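Local coordinates for protein lovastatin nonaketide synthase, polyketide synthase component (Aspergillus terreus, PDB 7CPX) that builds the nonaketide dihydromonacolin L from malonyl-CoA as the iterative polyketide synthase of lovastatin biosynthesis, working as a homodimer with the partner protein LovC, at residues Q988-F993 against A1030-D1035; N972-R977 against V1040-T1045. The protein carries 2 engineered substitutions. All blocks are in the same frame, centred on the assembly; numbering follows the deposited sequence.

Interaction 1 of 2, residues Q988-F993 against A1030-D1035; sequences QGQTVF and AVIFDD
The carbonyl oxygen of T991 takes a hydrogen bond from the amide of F1033, N to O 2.7 Å, with the donor nearly along the C=O axis. Two residues further on, the amide of F993 returns a bond to the carbonyl oxygen of V1031 (N to O 3.0 Å), and the same oxygen receives the CA-H of V992. Between these bonds V992 and I1032 form an antiparallel non-hydrogen-bonded pair. Their side chains lie alongside each other and point the same way: CG2 of V992 meets CD1 of I1032, while CG1 of V992 lies 3.8 Å from CB of A1030. Beyond, CG2 of I1032 rests on CB of Q990. T991 and F1033 share the other face, CG2 of T991 near CD2 of F1033. CG of F1033 stands anti to its carbonyl carbon (chi1 -63°). The ring beyond it lies beside the 991-993 backbone, with T991 O and F993 N near its plane at the edge; CE2 of F1033 lies 3.6 Å from CB of F993. V992 O accepts a hydrogen bond from ND1 of H985, the predicted proton acceptor of the dehydratase. This short antiparallel pairing thus flanks the probable active site of the N-terminal hotdog fold.

Interaction 2 of 2, residues N972-R977 against V1040-T1045; sequences NFVRPR and VELNLT
Four backbone hydrogen bonds join N972 and V974 to L1042 and V1040. N972 and L1042 exchange one in each direction, both 2.9 Å from N to O; V974 and V1040 do the same, and the bond from V1040 N to V974 O is the straightest of the four (170° at the hydrogen). F973 and E1041 form the non-hydrogen-bonded pair between them, with CA atoms 4.2 Å apart. Here the extended glutamate runs beside the phenyl ring: CB of E1041 stands over one face, 3.9 Å from the ring centroid of F973, in a CH-pi contact, and CG follows over the same ring. The carboxylate plane is turned 33° from the ring. OE2 of E1041 makes a salt bridge to R941 of the second subunit, so this face of the sheet, which F973 and E1041 occupy, looks to the dimer partner. N972, V974, V1040 and L1042 point to the other face, where CG2 of V974 meets CD1 of L1042 at 3.8 Å. On that side L1042 packs against M1001 of helix 995-1012. Strand 1040-1052 lies between strand 967-974 and strand 1057-1067, to which the backbone of E1041 bonds at C1067.

In the fold
From the N terminus, the chain first runs through strand 967-974, then through 988-993 and helix 995-1012, and returns along strand 1016-1027 to 1030-1035. Interaction 1 closes the inner loop, the 36 residues between 993 and 1030. A short connection then leads into strand 1040-1052, which pairs with 967-974; interaction 2 thereby closes an outer loop of 62 residues that encloses the first. The two contacts also touch: F1033 of interaction 1 packs on V974 and V1040 of interaction 2, and V1031 on V1040. Together they tie the small pairing beside H985 to the main sheet of the N-terminal hotdog fold and its helix 995-1012.

Interaction 1 of 2, residues Q988-F993 against A1030-D1035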
ATOM      1  N   GLN A 988      17.057  -1.961  27.133  1.00 88.33           N
ATOM      2  CA  GLN A 988      17.721  -3.202  27.520  1.00 88.33           C
ATOM      3  C   GLN A 988      18.945  -3.456  26.642  1.00 88.33           C
ATOM      4  O   GLN A 988      19.248  -4.593  26.276  1.00 88.33           O
ATOM      5  CB  GLN A 988      16.753  -4.384  27.459  1.00 88.33           C
ATOM      6  CG  GLN A 988      15.504  -4.189  28.296  1.00 88.33           C
ATOM      7  CD  GLN A 988      14.578  -5.385  28.251  1.00 88.33           C
ATOM      8  OE1 GLN A 988      14.776  -6.311  27.463  1.00 88.33           O
ATOM      9  NE2 GLN A 988      13.560  -5.376  29.102  1.00 88.33           N
ATOM     10  N   GLY A 989      19.651  -2.385  26.302  1.00 87.16           N
ATOM     11  CA  GLY A 989      20.832  -2.447  25.457  1.00 87.16           C
ATOM     12  C   GLY A 989      20.522  -2.409  23.976  1.00 87.16           C
ATOM     13  O   GLY A 989      21.219  -1.739  23.212  1.00 87.16           O
ATOM     14  N   GLN A 990      19.482  -3.123  23.554  1.00 86.00           N
ATOM     15  CA  GLN A 990      19.108  -3.140  22.148  1.00 86.00           C
ATOM     16  C   GLN A 990      18.614  -1.769  21.713  1.00 86.00           C
ATOM     17  O   GLN A 990      17.870  -1.099  22.435  1.00 86.00           O
ATOM     18  CB  GLN A 990      18.017  -4.181  21.899  1.00 86.00           C
ATOM     19  CG  GLN A 990      18.352  -5.581  22.384  1.00 86.00           C
ATOM     20  CD  GLN A 990      19.497  -6.216  21.621  1.00 86.00           C
ATOM     21  OE1 GLN A 990      20.081  -5.603  20.727  1.00 86.00           O
ATOM     22  NE2 GLN A 990      19.823  -7.455  21.970  1.00 86.00           N
ATOM     23  N   THR A 991      19.031  -1.350  20.522  1.00 85.68           N
ATOM     24  CA  THR A 991      18.500  -0.129  19.932  1.00 85.68           C
ATOM     25  C   THR A 991      17.076  -0.386  19.460  1.00 85.68           C
ATOM     26  O   THR A 991      16.834  -1.299  18.664  1.00 85.68           O
ATOM     27  CB  THR A 991      19.379   0.332  18.775  1.00 85.68           C
ATOM     28  OG1 THR A 991      20.714   0.558  19.245  1.00 85.68           O
ATOM     29  CG2 THR A 991      18.836   1.619  18.174  1.00 85.68           C
ATOM     30  N   VAL A 992      16.137   0.414  19.953  1.00 84.23           N
ATOM     31  CA  VAL A 992      14.716   0.222  19.699  1.00 84.23           C
ATOM     32  C   VAL A 992      14.162   1.496  19.083  1.00 84.23           C
ATOM     33  O   VAL A 992      14.454   2.599  19.558  1.00 84.23           O
ATOM     34  CB  VAL A 992      13.954  -0.133  20.987  1.00 84.23           C
ATOM     35  CG1 VAL A 992      12.479  -0.326  20.692  1.00 84.23           C
ATOM     36  CG2 VAL A 992      14.546  -1.377  21.622  1.00 84.23           C
ATOM     37  N   PHE A 993      13.369   1.343  18.033  1.00 82.12           N
ATOM     38  CA  PHE A 993      12.755   2.496  17.400  1.00 82.12           C
ATOM     39  C   PHE A 993      11.786   3.144  18.380  1.00 82.12           C
ATOM     40  O   PHE A 993      10.876   2.465  18.878  1.00 82.12           O
ATOM     41  CB  PHE A 993      12.026   2.091  16.123  1.00 82.12           C
ATOM     42  CG  PHE A 993      11.677   3.251  15.235  1.00 82.12           C
ATOM     43  CD1 PHE A 993      12.626   3.809  14.400  1.00 82.12           C
ATOM     44  CD2 PHE A 993      10.402   3.783  15.238  1.00 82.12           C
ATOM     45  CE1 PHE A 993      12.311   4.876  13.584  1.00 82.12           C
ATOM     46  CE2 PHE A 993      10.079   4.849  14.425  1.00 82.12           C
ATOM     47  CZ  PHE A 993      11.036   5.398  13.596  1.00 82.12           C
ATOM     48  N   ALA A1030       7.376  -3.150  19.485  1.00 82.83           N
ATOM     49  CA  ALA A1030       8.575  -2.328  19.434  1.00 82.83           C
ATOM     50  C   ALA A1030       9.565  -2.914  18.438  1.00 82.83           C
ATOM     51  O   ALA A1030       9.814  -4.123  18.428  1.00 82.83           O
ATOM     52  CB  ALA A1030       9.208  -2.231  20.820  1.00 82.83           C
ATOM     53  N   VAL A1031      10.131  -2.051  17.600  1.00 82.24           N
ATOM     54  CA  VAL A1031      11.104  -2.474  16.599  1.00 82.24           C
ATOM     55  C   VAL A1031      12.463  -2.588  17.279  1.00 82.24           C
ATOM     56  O   VAL A1031      13.056  -1.582  17.676  1.00 82.24           O
ATOM     57  CB  VAL A1031      11.152  -1.501  15.417  1.00 82.24           C
ATOM     58  CG1 VAL A1031      12.481  -1.603  14.699  1.00 82.24           C
ATOM     59  CG2 VAL A1031      10.021  -1.793  14.455  1.00 82.24           C
ATOM     60  N   ILE A1032      12.959  -3.812  17.407  1.00 84.99           N
ATOM     61  CA  ILE A1032      14.257  -4.066  18.017  1.00 84.99           C
ATOM     62  C   ILE A1032      15.297  -4.173  16.912  1.00 84.99           C
ATOM     63  O   ILE A1032      15.160  -4.988  15.993  1.00 84.99           O
ATOM     64  CB  ILE A1032      14.227  -5.348  18.865  1.00 84.99           C
ATOM     65  CG1 ILE A1032      13.017  -5.351  19.805  1.00 84.99           C
ATOM     66  CG2 ILE A1032      15.517  -5.484  19.658  1.00 84.99           C
ATOM     67  CD1 ILE A1032      12.957  -4.170  20.745  1.00 84.99           C
ATOM     68  N   PHE A1033      16.338  -3.351  17.000  1.00 85.48           N
ATOM     69  CA  PHE A1033      17.439  -3.371  16.045  1.00 85.48           C
ATOM     70  C   PHE A1033      18.549  -4.245  16.613  1.00 85.48           C
ATOM     71  O   PHE A1033      19.132  -3.923  17.653  1.00 85.48           O
ATOM     72  CB  PHE A1033      17.944  -1.959  15.763  1.00 85.48           C
ATOM     73  CG  PHE A1033      16.925  -1.070  15.115  1.00 85.48           C
ATOM     74  CD1 PHE A1033      16.702  -1.130  13.753  1.00 85.48           C
ATOM     75  CD2 PHE A1033      16.195  -0.171  15.868  1.00 85.48           C
ATOM     76  CE1 PHE A1033      15.767  -0.314  13.153  1.00 85.48           C
ATOM     77  CE2 PHE A1033      15.258   0.649  15.276  1.00 85.48           C
ATOM     78  CZ  PHE A1033      15.041   0.578  13.915  1.00 85.48           C
ATOM     79  N   ASP A1034      18.842  -5.351  15.928  1.00 95.68           N
ATOM     80  CA  ASP A1034      19.900  -6.242  16.389  1.00 95.68           C
ATOM     81  C   ASP A1034      21.248  -5.535  16.391  1.00 95.68           C
ATOM     82  O   ASP A1034      22.049  -5.708  17.316  1.00 95.68           O
ATOM     83  CB  ASP A1034      19.948  -7.491  15.509  1.00 95.68           C
ATOM     84  CG  ASP A1034      20.933  -8.525  16.016  1.00 95.68           C
ATOM     85  OD1 ASP A1034      21.494  -8.328  17.114  1.00 95.68           O
ATOM     86  OD2 ASP A1034      21.145  -9.538  15.317  1.00 95.68           O
ATOM     87  N   ASP A1035      21.515  -4.735  15.362  1.00 94.95           N
ATOM     88  CA  ASP A1035      22.778  -4.019  15.253  1.00 94.95           C
ATOM     89  C   ASP A1035      22.534  -2.737  14.473  1.00 94.95           C
ATOM     90  O   ASP A1035      21.521  -2.591  13.784  1.00 94.95           O
ATOM     91  CB  ASP A1035      23.851  -4.876  14.574  1.00 94.95           C
ATOM     92  CG  ASP A1035      25.224  -4.235  14.616  1.00 94.95           C
ATOM     93  OD1 ASP A1035      25.356  -3.147  15.216  1.00 94.95           O
ATOM     94  OD2 ASP A1035      26.172  -4.818  14.049  1.00 94.95           O
TER

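Interaction 2 of 2, residues N972-R977 against V1040-T1045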
ATOM      1  N   ASN A 972      10.231   2.250   3.976  1.00 82.26           N
ATOM      2  CA  ASN A 972      11.579   2.563   4.414  1.00 82.26           C
ATOM      3  C   ASN A 972      12.191   1.314   5.024  1.00 82.26           C
ATOM      4  O   ASN A 972      11.486   0.396   5.441  1.00 82.26           O
ATOM      5  CB  ASN A 972      11.576   3.716   5.426  1.00 82.26           C
ATOM      6  CG  ASN A 972      12.968   4.134   5.844  1.00 82.26           C
ATOM      7  OD1 ASN A 972      13.963   3.618   5.340  1.00 82.26           O
ATOM      8  ND2 ASN A 972      13.044   5.082   6.769  1.00 82.26           N
ATOM      9  N   PHE A 973      13.520   1.285   5.069  1.00 83.63           N
ATOM     10  CA  PHE A 973      14.268   0.204   5.706  1.00 83.63           C
ATOM     11  C   PHE A 973      15.257   0.868   6.656  1.00 83.63           C
ATOM     12  O   PHE A 973      16.409   1.121   6.299  1.00 83.63           O
ATOM     13  CB  PHE A 973      14.958  -0.675   4.676  1.00 83.63           C
ATOM     14  CG  PHE A 973      14.035  -1.639   3.990  1.00 83.63           C
ATOM     15  CD1 PHE A 973      13.078  -1.187   3.100  1.00 83.63           C
ATOM     16  CD2 PHE A 973      14.128  -2.997   4.230  1.00 83.63           C
ATOM     17  CE1 PHE A 973      12.231  -2.070   2.464  1.00 83.63           C
ATOM     18  CE2 PHE A 973      13.284  -3.886   3.599  1.00 83.63           C
ATOM     19  CZ  PHE A 973      12.333  -3.422   2.714  1.00 83.63           C
ATOM     20  N   VAL A 974      14.800   1.139   7.871  1.00 85.42           N
ATOM     21  CA  VAL A 974      15.578   1.914   8.828  1.00 85.42           C
ATOM     22  C   VAL A 974      16.651   1.024   9.440  1.00 85.42           C
ATOM     23  O   VAL A 974      16.354  -0.051   9.972  1.00 85.42           O
ATOM     24  CB  VAL A 974      14.675   2.507   9.917  1.00 85.42           C
ATOM     25  CG1 VAL A 974      15.510   3.168  10.993  1.00 85.42           C
ATOM     26  CG2 VAL A 974      13.701   3.502   9.314  1.00 85.42           C
ATOM     27  N   ARG A 975      17.902   1.470   9.361  1.00 88.07           N
ATOM     28  CA  ARG A 975      18.977   0.913  10.156  1.00 88.07           C
ATOM     29  C   ARG A 975      19.612   2.028  10.980  1.00 88.07           C
ATOM     30  O   ARG A 975      19.765   3.148  10.480  1.00 88.07           O
ATOM     31  CB  ARG A 975      20.047   0.235   9.286  1.00 88.07           C
ATOM     32  CG  ARG A 975      20.630   1.112   8.195  1.00 88.07           C
ATOM     33  CD  ARG A 975      21.999   0.613   7.767  1.00 88.07           C
ATOM     34  NE  ARG A 975      21.952  -0.699   7.130  1.00 88.07           N
ATOM     35  CZ  ARG A 975      21.905  -0.901   5.819  1.00 88.07           C
ATOM     36  NH1 ARG A 975      21.868   0.107   4.964  1.00 88.07           N
ATOM     37  NH2 ARG A 975      21.898  -2.147   5.356  1.00 88.07           N
ATOM     38  N   PRO A 976      19.983   1.765  12.234  1.00 88.02           N
ATOM     39  CA  PRO A 976      20.404   2.871  13.109  1.00 88.02           C
ATOM     40  C   PRO A 976      21.549   3.705  12.558  1.00 88.02           C
ATOM     41  O   PRO A 976      21.558   4.924  12.770  1.00 88.02           O
ATOM     42  CB  PRO A 976      20.800   2.154  14.405  1.00 88.02           C
ATOM     43  CG  PRO A 976      19.977   0.925  14.411  1.00 88.02           C
ATOM     44  CD  PRO A 976      19.853   0.500  12.979  1.00 88.02           C
ATOM     45  N   ARG A 977      22.520   3.107  11.868  1.00 89.96           N
ATOM     46  CA  ARG A 977      23.641   3.909  11.387  1.00 89.96           C
ATOM     47  C   ARG A 977      23.206   4.879  10.296  1.00 89.96           C
ATOM     48  O   ARG A 977      23.799   5.954  10.156  1.00 89.96           O
ATOM     49  CB  ARG A 977      24.774   3.013  10.886  1.00 89.96           C
ATOM     50  CG  ARG A 977      24.427   2.108   9.720  1.00 89.96           C
ATOM     51  CD  ARG A 977      25.694   1.612   9.041  1.00 89.96           C
ATOM     52  NE  ARG A 977      25.457   0.465   8.172  1.00 89.96           N
ATOM     53  CZ  ARG A 977      25.078   0.546   6.903  1.00 89.96           C
ATOM     54  NH1 ARG A 977      24.850   1.712   6.321  1.00 89.96           N
ATOM     55  NH2 ARG A 977      24.919  -0.572   6.202  1.00 89.96           N
ATOM     56  N   VAL A1040      15.519  -2.762   9.381  1.00 82.57           N
ATOM     57  CA  VAL A1040      14.167  -3.093   9.809  1.00 82.57           C
ATOM     58  C   VAL A1040      13.211  -2.341   8.899  1.00 82.57           C
ATOM     59  O   VAL A1040      13.264  -1.109   8.815  1.00 82.57           O
ATOM     60  CB  VAL A1040      13.931  -2.731  11.283  1.00 82.57           C
ATOM     61  CG1 VAL A1040      12.499  -3.029  11.683  1.00 82.57           C
ATOM     62  CG2 VAL A1040      14.901  -3.487  12.174  1.00 82.57           C
ATOM     63  N   GLU A1041      12.348  -3.077   8.207  1.00 81.28           N
ATOM     64  CA  GLU A1041      11.424  -2.450   7.277  1.00 81.28           C
ATOM     65  C   GLU A1041      10.286  -1.787   8.037  1.00 81.28           C
ATOM     66  O   GLU A1041       9.639  -2.416   8.878  1.00 81.28           O
ATOM     67  CB  GLU A1041      10.873  -3.481   6.296  1.00 81.28           C
ATOM     68  CG  GLU A1041       9.864  -2.914   5.311  1.00 81.28           C
ATOM     69  CD  GLU A1041       9.472  -3.910   4.241  1.00 81.28           C
ATOM     70  OE1 GLU A1041      10.160  -4.942   4.111  1.00 81.28           O
ATOM     71  OE2 GLU A1041       8.476  -3.662   3.530  1.00 81.28           O
ATOM     72  N   LEU A1042      10.050  -0.512   7.740  1.00 79.80           N
ATOM     73  CA  LEU A1042       8.928   0.245   8.275  1.00 79.80           C
ATOM     74  C   LEU A1042       8.077   0.721   7.110  1.00 79.80           C
ATOM     75  O   LEU A1042       8.564   1.442   6.231  1.00 79.80           O
ATOM     76  CB  LEU A1042       9.406   1.433   9.111  1.00 79.80           C
ATOM     77  CG  LEU A1042      10.200   1.106  10.375  1.00 79.80           C
ATOM     78  CD1 LEU A1042      10.559   2.381  11.108  1.00 79.80           C
ATOM     79  CD2 LEU A1042       9.415   0.183  11.284  1.00 79.80           C
ATOM     80  N   ASN A1043       6.811   0.321   7.106  1.00 79.56           N
ATOM     81  CA  ASN A1043       5.856   0.721   6.083  1.00 79.56           C
ATOM     82  C   ASN A1043       4.719   1.452   6.776  1.00 79.56           C
ATOM     83  O   ASN A1043       3.907   0.833   7.468  1.00 79.56           O
ATOM     84  CB  ASN A1043       5.347  -0.491   5.306  1.00 79.56           C
ATOM     85  CG  ASN A1043       6.472  -1.381   4.816  1.00 79.56           C
ATOM     86  OD1 ASN A1043       6.402  -2.604   4.923  1.00 79.56           O
ATOM     87  ND2 ASN A1043       7.523  -0.768   4.285  1.00 79.56           N
ATOM     88  N   LEU A1044       4.676   2.769   6.616  1.00 77.64           N
ATOM     89  CA  LEU A1044       3.610   3.578   7.195  1.00 77.64           C
ATOM     90  C   LEU A1044       2.510   3.715   6.156  1.00 77.64           C
ATOM     91  O   LEU A1044       2.657   4.442   5.172  1.00 77.64           O
ATOM     92  CB  LEU A1044       4.132   4.937   7.640  1.00 77.64           C
ATOM     93  CG  LEU A1044       3.051   5.964   7.990  1.00 77.64           C
ATOM     94  CD1 LEU A1044       1.958   5.341   8.834  1.00 77.64           C
ATOM     95  CD2 LEU A1044       3.652   7.147   8.717  1.00 77.64           C
ATOM     96  N   THR A1045       1.409   3.003   6.371  1.00 77.38           N
ATOM     97  CA  THR A1045       0.242   3.085   5.506  1.00 77.38           C
ATOM     98  C   THR A1045      -0.763   4.036   6.142  1.00 77.38           C
ATOM     99  O   THR A1045      -1.258   3.774   7.242  1.00 77.38           O
ATOM    100  CB  THR A1045      -0.379   1.705   5.300  1.00 77.38           C
ATOM    101  OG1 THR A1045       0.610   0.802   4.789  1.00 77.38           O
ATOM    102  CG2 THR A1045      -1.545   1.784   4.331  1.00 77.38           C
TER